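Local coordinates for erythrocyte membrane protein 1 (Plasmodium falciparum, PDB 6S8T) that binds the host receptor ICAM-1 through this DBLbeta domain, one piece of a much longer surface protein by which infected erythrocytes adhere to host cells, at residues T29-R34 / R249-E254; A255-V260 / D288-Q293. All coordinates share one frame; numbering follows the deposited sequence.

Overall arrangement
Contacts 1 and 2 follow one another along helix 246-268 of this Duffy-binding-like domain, their centres 12 Å apart. Contact 1 sets residues 249-254 against residues 29-34, at the close of helix 16-32 and the turn after it, with its centre about 23 Å from the centre of the chain; contact 2 lies nearer that centre, at about 12 Å, and joins residues 255-260 to the loop before helix 293-319. The two sites touch directly. W253 NE1 is 2.9 Å from D289 OD2, a probable hydrogen bond, and W253 CH2 packs 4.1 Å from V260 CG1. Both contacts centre on an arginine-aspartate pair. No ICAM-1 is present in this single-chain assembly, and both contacts join parts of the one domain.

Contact 1 (T29-R34 / R249-E254); sequences TEASKR and REDWWE
R34 and D251 form a salt bridge where residues 29-34, at the close of helix 16-32 and the turn after it, meet helix 246-268, a junction within the alpha-helical Duffy-binding-like fold. The tight part is small and buried. A31 and D251 bring their CA atoms to 5.3 Å, a spacing that the short methyl of A31 allows: A31 CB points at the other helix and lies 3.5 Å from D251 OD1. One turn further along helix 246-268, E254 CB approaches A31 CB more loosely, at 4.5 Å. The guanidinium of R34 reaches the same carboxylate because its chain bends at chi3 (-59°). R34 NH1 stands 2.8 Å from D251 OD1, while R34 NE comes to 2.9 Å from D251 OD2. The two planes are nevertheless turned 51° apart, so the approach is oblique rather than a flat two-pronged grip. D251 OD2 is also hydrogen-bonded to Y235 OH, and Y235 packs on R34, so Y235 touches both members of the pair. By contrast, E30, S32 and K33 are exposed and make no contact with 249-254. Beside the contact, K33 NZ and E30 OE2 make their own salt bridge of 3.2 Å, with NZ above the carboxylate plane, 36° out of it.

Contact 2 (A255-V260 / D288-Q293); sequences ANRHQV and DDYIPQ
R257 grips D289 side-on, and Y290 lies against the same guanidinium; these three buried residues account for the contact. R257 has the most surface buried, 73 Å², against 31 Å² each for D289 and Y290. The salt bridge is two-pronged: R257 NE donates to D289 OD2 at 2.8 Å, and R257 NH2 donates to D289 OD1, also at 2.8 Å. Both oxygens use their syn lone pairs, and the guanidinium and carboxylate planes are only 6° apart, which is the geometry of a flat bidentate pair. The pair of hydrogen bonds fixes the rotation of both groups. D289 reaches the arginine with CG held between its backbone N and carbonyl carbon (chi1 52°), which turns the carboxylate toward helix 246-268.

Y290 meets the arginine differently. Its CE2 edge sits over one face of the guanidinium, 3.1 Å above the plane and offset toward the rim, and CE2 is 3.2 Å from R257 NH2. The ring is tilted 52° from the guanidinium, so this is not a parallel stack. R257 NE lies 3.2 Å from Y290 OH, but the angle is too poor for a hydrogen bond; the hydroxyl is hydrogen-bonded to H24 ND1, and lies so close to E254 OE2 that the modelled bond length is doubtful.

The site thus joins helix 246-268 to the 3-10 turn 288-290, with H24 of helix 16-32 packing on R257, A20 and M23 of that helix on Y290, and F186 of helix 172-194 on D289.

Contact 1 (T29-R34 / R249-E254)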
loop_
_atom_site.group_PDB
_atom_site.type_symbol
_atom_site.label_atom_id
_atom_site.label_comp_id
_atom_site.label_asym_id
_atom_site.label_seq_id
_atom_site.Cartn_x
_atom_site.Cartn_y
_atom_site.Cartn_z
ATOM N N THR A 29 3.056 -4.970 23.724
ATOM C CA THR A 29 3.458 -4.785 25.114
ATOM C C THR A 29 3.213 -3.354 25.580
ATOM O O THR A 29 2.829 -3.131 26.736
ATOM C CB THR A 29 4.928 -5.167 25.289
ATOM O OG1 THR A 29 5.749 -4.294 24.505
ATOM C CG2 THR A 29 5.159 -6.603 24.839
ATOM N N GLU A 30 3.426 -2.370 24.702
ATOM C CA GLU A 30 3.202 -0.982 25.096
ATOM C C GLU A 30 1.721 -0.690 25.299
ATOM O O GLU A 30 1.363 0.119 26.164
ATOM C CB GLU A 30 3.803 -0.031 24.061
ATOM C CG GLU A 30 5.316 0.118 24.165
ATOM C CD GLU A 30 5.753 0.759 25.474
ATOM O OE1 GLU A 30 5.160 1.789 25.864
ATOM O OE2 GLU A 30 6.685 0.228 26.120
ATOM N N ALA A 31 0.849 -1.339 24.523
ATOM C CA ALA A 31 -0.585 -1.194 24.744
ATOM C C ALA A 31 -1.026 -1.870 26.039
ATOM O O ALA A 31 -1.972 -1.405 26.685
ATOM C CB ALA A 31 -1.359 -1.759 23.552
ATOM N N SER A 32 -0.354 -2.959 26.433
ATOM C CA SER A 32 -0.707 -3.646 27.673
ATOM C C SER A 32 -0.472 -2.758 28.887
ATOM O O SER A 32 -1.221 -2.826 29.867
ATOM C CB SER A 32 0.094 -4.942 27.812
ATOM O OG SER A 32 -0.285 -5.896 26.836
ATOM N N LYS A 33 0.571 -1.927 28.845
ATOM C CA LYS A 33 0.844 -1.019 29.951
ATOM C C LYS A 33 -0.213 0.071 30.075
ATOM O O LYS A 33 -0.293 0.725 31.120
ATOM C CB LYS A 33 2.226 -0.384 29.786
ATOM C CG LYS A 33 3.372 -1.381 29.776
ATOM C CD LYS A 33 4.698 -0.696 29.480
ATOM C CE LYS A 33 5.829 -1.707 29.392
ATOM N NZ LYS A 33 7.119 -1.075 29.000
ATOM N N ARG A 34 -1.016 0.275 29.041
ATOM C CA ARG A 34 -2.074 1.281 29.039
ATOM C C ARG A 34 -3.424 0.561 29.020
ATOM O O ARG A 34 -3.608 -0.360 29.823
ATOM C CB ARG A 34 -1.841 2.254 27.890
ATOM C CG ARG A 34 -0.605 3.120 28.076
ATOM C CD ARG A 34 -0.261 3.905 26.823
ATOM N NE ARG A 34 -0.016 3.033 25.678
ATOM C CZ ARG A 34 0.772 3.352 24.656
ATOM N NH1 ARG A 34 0.938 2.503 23.649
ATOM N NH2 ARG A 34 1.402 4.518 24.648
ATOM N N ARG A 249 -5.019 5.772 19.496
ATOM C CA ARG A 249 -5.393 5.167 18.223
ATOM C C ARG A 249 -4.501 3.982 17.869
ATOM O O ARG A 249 -4.971 3.027 17.238
ATOM C CB ARG A 249 -5.356 6.225 17.121
ATOM C CG ARG A 249 -6.359 7.349 17.341
ATOM C CD ARG A 249 -6.023 8.584 16.523
ATOM N NE ARG A 249 -6.273 8.398 15.099
ATOM C CZ ARG A 249 -6.226 9.380 14.204
ATOM N NH1 ARG A 249 -5.937 10.614 14.594
ATOM N NH2 ARG A 249 -6.469 9.129 12.921
ATOM N N GLU A 250 -3.222 4.022 18.262
ATOM C CA GLU A 250 -2.355 2.859 18.093
ATOM C C GLU A 250 -2.848 1.681 18.925
ATOM O O GLU A 250 -2.852 0.537 18.454
ATOM C CB GLU A 250 -0.911 3.208 18.475
ATOM C CG GLU A 250 -0.165 4.070 17.460
ATOM C CD GLU A 250 1.175 4.588 17.977
ATOM O OE1 GLU A 250 1.467 4.426 19.184
ATOM O OE2 GLU A 250 1.938 5.165 17.172
ATOM N N ASP A 251 -3.270 1.945 20.166
ATOM C CA ASP A 251 -3.720 0.870 21.044
ATOM C C ASP A 251 -5.050 0.284 20.575
ATOM O O ASP A 251 -5.243 -0.937 20.620
ATOM C CB ASP A 251 -3.830 1.382 22.480
ATOM C CG ASP A 251 -2.476 1.758 23.079
ATOM O OD1 ASP A 251 -1.441 1.561 22.410
ATOM O OD2 ASP A 251 -2.453 2.253 24.224
ATOM N N TRP A 252 -5.980 1.136 20.129
ATOM C CA TRP A 252 -7.244 0.630 19.598
ATOM C C TRP A 252 -7.008 -0.286 18.403
ATOM O O TRP A 252 -7.678 -1.314 18.259
ATOM C CB TRP A 252 -8.166 1.786 19.208
ATOM C CG TRP A 252 -9.551 1.342 18.793
ATOM C CD1 TRP A 252 -10.653 1.239 19.592
ATOM C CD2 TRP A 252 -9.970 0.936 17.481
ATOM N NE1 TRP A 252 -11.732 0.800 18.860
ATOM C CE2 TRP A 252 -11.338 0.607 17.561
ATOM C CE3 TRP A 252 -9.321 0.821 16.247
ATOM C CZ2 TRP A 252 -12.068 0.169 16.457
ATOM C CZ3 TRP A 252 -10.049 0.387 15.150
ATOM C CH2 TRP A 252 -11.407 0.065 15.264
ATOM N N TRP A 253 -6.054 0.066 17.538
ATOM C CA TRP A 253 -5.744 -0.801 16.409
ATOM C C TRP A 253 -5.182 -2.139 16.879
ATOM O O TRP A 253 -5.582 -3.194 16.370
ATOM C CB TRP A 253 -4.773 -0.103 15.454
ATOM C CG TRP A 253 -4.437 -0.933 14.252
ATOM C CD1 TRP A 253 -3.245 -1.549 13.985
ATOM C CD2 TRP A 253 -5.311 -1.263 13.162
ATOM N NE1 TRP A 253 -3.322 -2.231 12.794
ATOM C CE2 TRP A 253 -4.579 -2.072 12.271
ATOM C CE3 TRP A 253 -6.638 -0.947 12.853
ATOM C CZ2 TRP A 253 -5.130 -2.571 11.090
ATOM C CZ3 TRP A 253 -7.186 -1.446 11.680
ATOM C CH2 TRP A 253 -6.431 -2.246 10.813
ATOM N N GLU A 254 -4.274 -2.119 17.864
ATOM C CA GLU A 254 -3.707 -3.363 18.381
ATOM C C GLU A 254 -4.782 -4.269 18.964
ATOM O O GLU A 254 -4.700 -5.498 18.851
ATOM C CB GLU A 254 -2.649 -3.064 19.444
ATOM C CG GLU A 254 -1.346 -2.539 18.886
ATOM C CD GLU A 254 -0.718 -3.507 17.910
ATOM O OE1 GLU A 254 -0.568 -4.700 18.264
ATOM O OE2 GLU A 254 -0.392 -3.078 16.780
#

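Contact 2 (A255-V260 / D288-Q293)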
loop_
_atom_site.group_PDB
_atom_site.type_symbol
_atom_site.label_atom_id
_atom_site.label_comp_id
_atom_site.label_asym_id
_atom_site.label_seq_id
_atom_site.Cartn_x
_atom_site.Cartn_y
_atom_site.Cartn_z
ATOM N N ALA A 255 -5.790 -3.679 19.605
ATOM C CA ALA A 255 -6.837 -4.464 20.244
ATOM C C ALA A 255 -7.788 -5.100 19.236
ATOM O O ALA A 255 -8.370 -6.151 19.525
ATOM C CB ALA A 255 -7.623 -3.586 21.219
ATOM N N ASN A 256 -7.959 -4.495 18.056
ATOM C CA ASN A 256 -9.006 -4.926 17.136
ATOM C C ASN A 256 -8.511 -5.231 15.725
ATOM O O ASN A 256 -9.338 -5.476 14.841
ATOM C CB ASN A 256 -10.116 -3.871 17.063
ATOM C CG ASN A 256 -10.741 -3.587 18.413
ATOM O OD1 ASN A 256 -11.427 -4.436 18.983
ATOM N ND2 ASN A 256 -10.514 -2.384 18.930
ATOM N N ARG A 257 -7.195 -5.234 15.487
ATOM C CA ARG A 257 -6.700 -5.436 14.128
ATOM C C ARG A 257 -7.068 -6.812 13.586
ATOM O O ARG A 257 -7.287 -6.961 12.378
ATOM C CB ARG A 257 -5.184 -5.237 14.075
ATOM C CG ARG A 257 -4.397 -6.198 14.949
ATOM C CD ARG A 257 -2.927 -5.802 15.039
ATOM N NE ARG A 257 -2.215 -5.988 13.779
ATOM C CZ ARG A 257 -1.623 -7.123 13.420
ATOM N NH1 ARG A 257 -1.662 -8.178 14.223
ATOM N NH2 ARG A 257 -0.994 -7.206 12.256
ATOM N N HIS A 258 -7.152 -7.826 14.452
ATOM C CA HIS A 258 -7.453 -9.164 13.956
ATOM C C HIS A 258 -8.902 -9.281 13.498
ATOM O O HIS A 258 -9.182 -9.914 12.474
ATOM C CB HIS A 258 -7.158 -10.224 15.010
ATOM C CG HIS A 258 -7.595 -11.591 14.590
ATOM N ND1 HIS A 258 -6.934 -12.314 13.620
ATOM C CD2 HIS A 258 -8.660 -12.341 14.958
ATOM C CE1 HIS A 258 -7.557 -13.464 13.430
ATOM N NE2 HIS A 258 -8.609 -13.503 14.227
ATOM N N GLN A 259 -9.842 -8.705 14.253
ATOM C CA GLN A 259 -11.239 -8.733 13.829
ATOM C C GLN A 259 -11.436 -7.988 12.518
ATOM O O GLN A 259 -12.360 -8.299 11.758
ATOM C CB GLN A 259 -12.136 -8.139 14.915
ATOM C CG GLN A 259 -12.233 -8.985 16.170
ATOM C CD GLN A 259 -13.097 -8.344 17.238
ATOM O OE1 GLN A 259 -12.622 -7.528 18.029
ATOM N NE2 GLN A 259 -14.375 -8.707 17.265
ATOM N N VAL A 260 -10.584 -7.000 12.239
ATOM C CA VAL A 260 -10.653 -6.309 10.958
ATOM C C VAL A 260 -10.221 -7.244 9.836
ATOM O O VAL A 260 -10.890 -7.342 8.798
ATOM C CB VAL A 260 -9.801 -5.027 11.003
ATOM C CG1 VAL A 260 -9.704 -4.403 9.625
ATOM C CG2 VAL A 260 -10.396 -4.039 12.004
ATOM N N ASP A 288 1.658 -6.830 7.492
ATOM C CA ASP A 288 1.917 -5.717 6.582
ATOM C C ASP A 288 1.662 -4.368 7.246
ATOM O O ASP A 288 2.297 -3.370 6.887
ATOM C CB ASP A 288 1.055 -5.860 5.324
ATOM C CG ASP A 288 1.322 -7.160 4.566
ATOM O OD1 ASP A 288 1.047 -8.249 5.117
ATOM O OD2 ASP A 288 1.801 -7.088 3.414
ATOM N N ASP A 289 0.746 -4.313 8.213
ATOM C CA ASP A 289 0.424 -3.043 8.854
ATOM C C ASP A 289 1.541 -2.512 9.756
ATOM O O ASP A 289 1.373 -1.426 10.322
ATOM C CB ASP A 289 -0.881 -3.170 9.648
ATOM C CG ASP A 289 -0.878 -4.346 10.611
ATOM O OD1 ASP A 289 -0.212 -5.366 10.322
ATOM O OD2 ASP A 289 -1.561 -4.253 11.657
ATOM N N TYR A 290 2.666 -3.214 9.901
ATOM C CA TYR A 290 3.807 -2.687 10.645
ATOM C C TYR A 290 4.981 -2.310 9.754
ATOM O O TYR A 290 6.029 -1.907 10.269
ATOM C CB TYR A 290 4.269 -3.687 11.707
ATOM C CG TYR A 290 3.200 -4.000 12.716
ATOM C CD1 TYR A 290 2.989 -3.179 13.818
ATOM C CD2 TYR A 290 2.381 -5.107 12.557
ATOM C CE1 TYR A 290 1.999 -3.465 14.737
ATOM C CE2 TYR A 290 1.393 -5.400 13.465
ATOM C CZ TYR A 290 1.206 -4.581 14.554
ATOM O OH TYR A 290 0.217 -4.886 15.457
ATOM N N ILE A 291 4.843 -2.452 8.441
ATOM C CA ILE A 291 5.856 -1.982 7.500
ATOM C C ILE A 291 5.496 -0.550 7.123
ATOM O O ILE A 291 4.340 -0.280 6.765
ATOM C CB ILE A 291 5.938 -2.894 6.264
ATOM C CG1 ILE A 291 6.397 -4.297 6.668
ATOM C CG2 ILE A 291 6.861 -2.296 5.214
ATOM C CD1 ILE A 291 6.515 -5.255 5.511
ATOM N N PRO A 292 6.434 0.398 7.203
ATOM C CA PRO A 292 6.108 1.791 6.868
ATOM C C PRO A 292 5.452 1.912 5.495
ATOM O O PRO A 292 5.873 1.281 4.524
ATOM C CB PRO A 292 7.467 2.488 6.910
ATOM C CG PRO A 292 8.263 1.680 7.902
ATOM C CD PRO A 292 7.814 0.253 7.702
ATOM N N GLN A 293 4.411 2.747 5.428
ATOM C CA GLN A 293 3.594 2.844 4.219
ATOM C C GLN A 293 4.413 3.275 3.005
ATOM O O GLN A 293 4.155 2.812 1.888
ATOM C CB GLN A 293 2.430 3.811 4.460
ATOM C CG GLN A 293 1.465 3.968 3.279
ATOM C CD GLN A 293 0.254 4.818 3.627
ATOM O OE1 GLN A 293 0.356 6.038 3.763
ATOM N NE2 GLN A 293 -0.896 4.176 3.783
#